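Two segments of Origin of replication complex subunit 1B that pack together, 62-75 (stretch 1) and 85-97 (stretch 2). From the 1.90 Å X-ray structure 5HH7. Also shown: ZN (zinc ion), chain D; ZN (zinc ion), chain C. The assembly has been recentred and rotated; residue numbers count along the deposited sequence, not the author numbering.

Stretch 1 62-75: NIMIECDDCLGGFH
Stretch 2 (85-97) EVPEGDWICQFCE

Stretch 1 is a compact hairpin. Strands 64-66 and 73-75 pair through Ile 65 N to Phe 74 O (2.8 Å) and Phe 74 N to Ile 65 O (2.9 Å), and the turn closes with Cys 67 N to Gly 72 O (3.1 Å). Between the strands, residues 68-70 take helical phi/psi without regular bonds, and Leu 71 sits at 61/18. Stretch 2 runs extended past Val 86 and Pro 87, turns at Gly 89 (74/-149, a positive phi that favours glycine), extends again through Trp 91 (-157/131) and Ile 92 (-127/155), and enters a helix at Gln 94. The register is set by CA pairs: Ile 65 CA lies 6.9 Å from Val 86 CA, and Cys 67 CA lies 4.7 Å from Ile 92 CA.

Asp 68 bonds to both polar backbone atoms of Trp 91. Its N donates to Trp 91 O (2.9 Å, 166°), while its CA-to-CB bond points toward stretch 2, and with chi1 m OD2 accepts from Trp 91 N (2.8 Å, 164°). A like charge stands nearby: Asp 68 OD2 is 4.2 Å from Asp 90 OD1.

Cys 67, chi1 t, makes one sulfur do several jobs. Its SG binds the chain D zinc at 2.6 Å and accepts from Cys 93 N (3.3 Å), Asp 69 N (3.2 Å) and Cys 70 N (3.5 Å), so amides of both stretches converge on a metal ligand. Cys 93, chi1 p, supplies a second ligand, SG to zinc 2.6 Å, and the same SG caps the helix by accepting from Cys 96 N at 3.5 Å. Cys 93 thus takes part in both the metal site and the helix start. Cys 70 SG and Cys 96 SG lie 2.7 and 2.6 Å from the same zinc. The CA-to-CB bond of Cys 96, chi1 m, points toward stretch 1, its SG 3.6 Å from Asp 69 CB and 3.7 Å from Cys 70 CB.

The apolar side is organised by Trp 91 (chi1 t, chi2 86°), whose CA-to-CB bond points sideways while the indole end comes nearer. Ile 65, chi1 p and chi2 t, puts CD1 3.5 Å from the centroid of the six-membered ring of Trp 91, only 2° off the normal. The indole edge meets Cys 67, with CZ3 3.6 Å from Cys 67 CA, and turns toward the face of Phe 74 (chi1 m): centroids 5.8 Å apart, planes at 69°. Cys 93 CB covers a face of the Phe 74 ring, 3.8 Å from its centroid. Val 86, chi1 t, extends the apolar contact, its CG2 meeting Ile 63 CG2 at 3.7 Å and Ile 65 CG2 at 3.8 Å.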

# COMPACT_ATOMS: atom_id res chain seq x y z
N ASN A 62 -8.35 12.97 19.39
CA ASN A 62 -7.50 13.98 18.76
C ASN A 62 -6.90 13.45 17.47
O ASN A 62 -6.46 12.30 17.40
CB ASN A 62 -6.40 14.44 19.71
CG ASN A 62 -5.54 15.55 19.11
OD1 ASN A 62 -4.38 15.34 18.77
ND2 ASN A 62 -6.13 16.74 18.98
N ILE A 63 -6.89 14.30 16.44
CA ILE A 63 -6.39 13.92 15.13
C ILE A 63 -4.94 13.43 15.19
O ILE A 63 -4.10 14.02 15.87
CB ILE A 63 -6.50 15.09 14.12
CG1 ILE A 63 -7.97 15.47 13.93
CG2 ILE A 63 -5.88 14.73 12.78
CD1 ILE A 63 -8.85 14.31 13.51
N MET A 64 -4.67 12.34 14.49
CA MET A 64 -3.34 11.76 14.44
C MET A 64 -2.78 11.92 13.04
O MET A 64 -3.45 11.60 12.05
CB MET A 64 -3.39 10.29 14.83
CG MET A 64 -2.03 9.61 14.88
SD MET A 64 -2.15 7.88 15.39
CE MET A 64 -2.89 8.06 17.02
N ILE A 65 -1.55 12.42 12.94
CA ILE A 65 -0.91 12.54 11.63
C ILE A 65 0.23 11.55 11.46
O ILE A 65 0.66 10.90 12.41
CB ILE A 65 -0.40 13.97 11.37
CG1 ILE A 65 0.65 14.38 12.40
CG2 ILE A 65 -1.57 14.95 11.36
CD1 ILE A 65 1.29 15.72 12.12
N GLU A 66 0.72 11.46 10.23
CA GLU A 66 1.71 10.46 9.85
C GLU A 66 3.00 11.15 9.44
O GLU A 66 2.99 12.10 8.66
CB GLU A 66 1.15 9.64 8.69
CG GLU A 66 2.10 8.62 8.10
CD GLU A 66 1.42 7.79 7.03
OE1 GLU A 66 1.52 8.14 5.84
OE2 GLU A 66 0.77 6.78 7.40
N CYS A 67 4.12 10.66 9.96
CA CYS A 67 5.42 11.22 9.60
C CYS A 67 5.81 10.77 8.20
O CYS A 67 5.73 9.58 7.89
CB CYS A 67 6.49 10.80 10.61
SG CYS A 67 8.14 11.21 10.07
N ASP A 68 6.24 11.71 7.36
CA ASP A 68 6.67 11.40 6.00
C ASP A 68 7.78 10.35 5.95
O ASP A 68 7.87 9.59 4.99
CB ASP A 68 7.18 12.66 5.28
CG ASP A 68 6.08 13.62 4.93
OD1 ASP A 68 4.90 13.21 4.99
OD2 ASP A 68 6.39 14.79 4.59
N ASP A 69 8.62 10.32 6.99
CA ASP A 69 9.80 9.46 6.98
C ASP A 69 9.57 8.09 7.61
O ASP A 69 9.68 7.06 6.93
CB ASP A 69 10.99 10.16 7.64
CG ASP A 69 11.62 11.21 6.75
OD1 ASP A 69 11.25 11.26 5.56
OD2 ASP A 69 12.49 11.97 7.23
N CYS A 70 9.25 8.07 8.90
CA CYS A 70 9.10 6.81 9.63
C CYS A 70 7.69 6.24 9.52
O CYS A 70 7.45 5.10 9.92
CB CYS A 70 9.48 7.00 11.10
SG CYS A 70 8.15 7.67 12.13
N LEU A 71 6.76 7.05 9.01
CA LEU A 71 5.35 6.66 8.88
C LEU A 71 4.67 6.35 10.22
O LEU A 71 3.61 5.73 10.25
CB LEU A 71 5.18 5.48 7.91
CG LEU A 71 5.54 5.79 6.45
CD1 LEU A 71 5.27 4.58 5.57
CD2 LEU A 71 4.76 7.00 5.97
N GLY A 72 5.27 6.81 11.31
CA GLY A 72 4.67 6.64 12.62
C GLY A 72 3.50 7.59 12.82
O GLY A 72 3.38 8.60 12.11
N GLY A 73 2.64 7.28 13.78
CA GLY A 73 1.49 8.11 14.08
C GLY A 73 1.74 9.02 15.26
O GLY A 73 2.40 8.64 16.22
N PHE A 74 1.22 10.24 15.18
CA PHE A 74 1.40 11.24 16.23
C PHE A 74 0.15 12.10 16.39
O PHE A 74 -0.32 12.70 15.42
CB PHE A 74 2.60 12.14 15.92
CG PHE A 74 3.90 11.41 15.75
CD1 PHE A 74 4.75 11.24 16.83
CD2 PHE A 74 4.27 10.89 14.52
CE1 PHE A 74 5.95 10.56 16.68
CE2 PHE A 74 5.46 10.21 14.37
CZ PHE A 74 6.30 10.04 15.45
N HIS A 75 -0.38 12.17 17.61
CA HIS A 75 -1.46 13.10 17.91
C HIS A 75 -0.95 14.53 17.74
O HIS A 75 0.17 14.84 18.15
CB HIS A 75 -1.98 12.90 19.34
CG HIS A 75 -2.82 11.68 19.52
ND1 HIS A 75 -2.74 10.88 20.64
CD2 HIS A 75 -3.78 11.13 18.74
CE1 HIS A 75 -3.60 9.88 20.53
NE2 HIS A 75 -4.25 10.01 19.39
N GLU A 85 -3.80 22.29 13.81
CA GLU A 85 -4.26 21.76 12.53
C GLU A 85 -3.26 20.77 11.94
O GLU A 85 -2.08 20.80 12.26
CB GLU A 85 -4.49 22.91 11.55
CG GLU A 85 -5.35 24.02 12.10
CD GLU A 85 -6.78 23.58 12.33
OE1 GLU A 85 -7.26 22.70 11.59
OE2 GLU A 85 -7.43 24.11 13.26
N VAL A 86 -3.76 19.89 11.07
CA VAL A 86 -2.89 19.02 10.30
C VAL A 86 -2.03 19.88 9.39
O VAL A 86 -2.56 20.68 8.62
CB VAL A 86 -3.69 18.04 9.43
CG1 VAL A 86 -2.77 17.28 8.49
CG2 VAL A 86 -4.49 17.08 10.30
N PRO A 87 -0.70 19.75 9.50
CA PRO A 87 0.19 20.52 8.62
C PRO A 87 0.00 20.16 7.15
O PRO A 87 -0.13 18.98 6.80
CB PRO A 87 1.59 20.12 9.10
CG PRO A 87 1.40 18.86 9.89
CD PRO A 87 0.05 18.97 10.50
N GLU A 88 -0.03 21.18 6.30
CA GLU A 88 -0.11 20.99 4.86
C GLU A 88 1.28 20.66 4.33
O GLU A 88 2.27 21.26 4.74
CB GLU A 88 -0.66 22.26 4.20
CG GLU A 88 -0.86 22.16 2.69
CD GLU A 88 -1.44 23.43 2.11
OE1 GLU A 88 -1.05 24.53 2.55
OE2 GLU A 88 -2.30 23.33 1.20
N GLY A 89 1.36 19.69 3.42
CA GLY A 89 2.62 19.35 2.79
C GLY A 89 3.58 18.58 3.69
O GLY A 89 3.15 17.82 4.56
N ASP A 90 4.87 18.79 3.47
CA ASP A 90 5.92 18.01 4.13
C ASP A 90 5.89 18.12 5.65
O ASP A 90 5.76 19.21 6.21
CB ASP A 90 7.31 18.43 3.63
CG ASP A 90 7.48 18.22 2.13
OD1 ASP A 90 6.60 17.60 1.51
OD2 ASP A 90 8.51 18.69 1.59
N TRP A 91 6.03 16.98 6.32
CA TRP A 91 6.16 16.96 7.77
C TRP A 91 6.85 15.69 8.24
O TRP A 91 6.49 14.59 7.83
CB TRP A 91 4.79 17.09 8.46
CG TRP A 91 4.90 17.15 9.96
CD1 TRP A 91 5.10 18.27 10.72
CD2 TRP A 91 4.81 16.05 10.87
NE1 TRP A 91 5.15 17.93 12.05
CE2 TRP A 91 4.97 16.58 12.17
CE3 TRP A 91 4.61 14.68 10.71
CZ2 TRP A 91 4.94 15.77 13.31
CZ3 TRP A 91 4.58 13.88 11.84
CH2 TRP A 91 4.74 14.43 13.12
N ILE A 92 7.85 15.86 9.10
CA ILE A 92 8.47 14.73 9.77
C ILE A 92 8.46 14.97 11.27
O ILE A 92 8.42 16.11 11.73
CB ILE A 92 9.91 14.48 9.29
CG1 ILE A 92 10.81 15.68 9.61
CG2 ILE A 92 9.94 14.15 7.80
CD1 ILE A 92 12.28 15.44 9.32
N CYS A 93 8.51 13.89 12.04
CA CYS A 93 8.42 14.00 13.48
C CYS A 93 9.77 14.38 14.09
O CYS A 93 10.78 14.48 13.39
CB CYS A 93 7.95 12.68 14.08
SG CYS A 93 9.24 11.44 14.16
N GLN A 94 9.77 14.59 15.40
CA GLN A 94 10.97 15.02 16.12
C GLN A 94 12.09 13.99 16.07
O GLN A 94 13.27 14.34 16.01
CB GLN A 94 10.63 15.36 17.57
CG GLN A 94 9.87 14.27 18.30
CD GLN A 94 8.48 14.70 18.70
OE1 GLN A 94 7.78 15.38 17.95
NE2 GLN A 94 8.07 14.33 19.91
N PHE A 95 11.72 12.71 16.08
CA PHE A 95 12.71 11.64 16.07
C PHE A 95 13.45 11.57 14.74
O PHE A 95 14.66 11.33 14.71
CB PHE A 95 12.06 10.29 16.39
CG PHE A 95 11.43 10.24 17.76
CD1 PHE A 95 12.22 10.14 18.89
CD2 PHE A 95 10.06 10.30 17.91
CE1 PHE A 95 11.66 10.10 20.15
CE2 PHE A 95 9.48 10.26 19.16
CZ PHE A 95 10.28 10.16 20.28
N CYS A 96 12.73 11.78 13.65
CA CYS A 96 13.35 11.78 12.33
C CYS A 96 14.07 13.09 12.06
O CYS A 96 14.99 13.15 11.24
CB CYS A 96 12.31 11.50 11.24
SG CYS A 96 11.87 9.76 11.14
N GLU A 97 13.66 14.15 12.76
CA GLU A 97 14.36 15.43 12.73
C GLU A 97 15.78 15.26 13.27
O GLU A 97 16.76 15.67 12.64
CB GLU A 97 13.61 16.46 13.57
CG GLU A 97 12.90 17.53 12.76
CD GLU A 97 11.79 18.23 13.54
OE1 GLU A 97 11.91 18.36 14.77
OE2 GLU A 97 10.79 18.63 12.90
ZN ZN D . 9.38 10.02 11.99
ZN ZN C . -0.38 11.09 21.70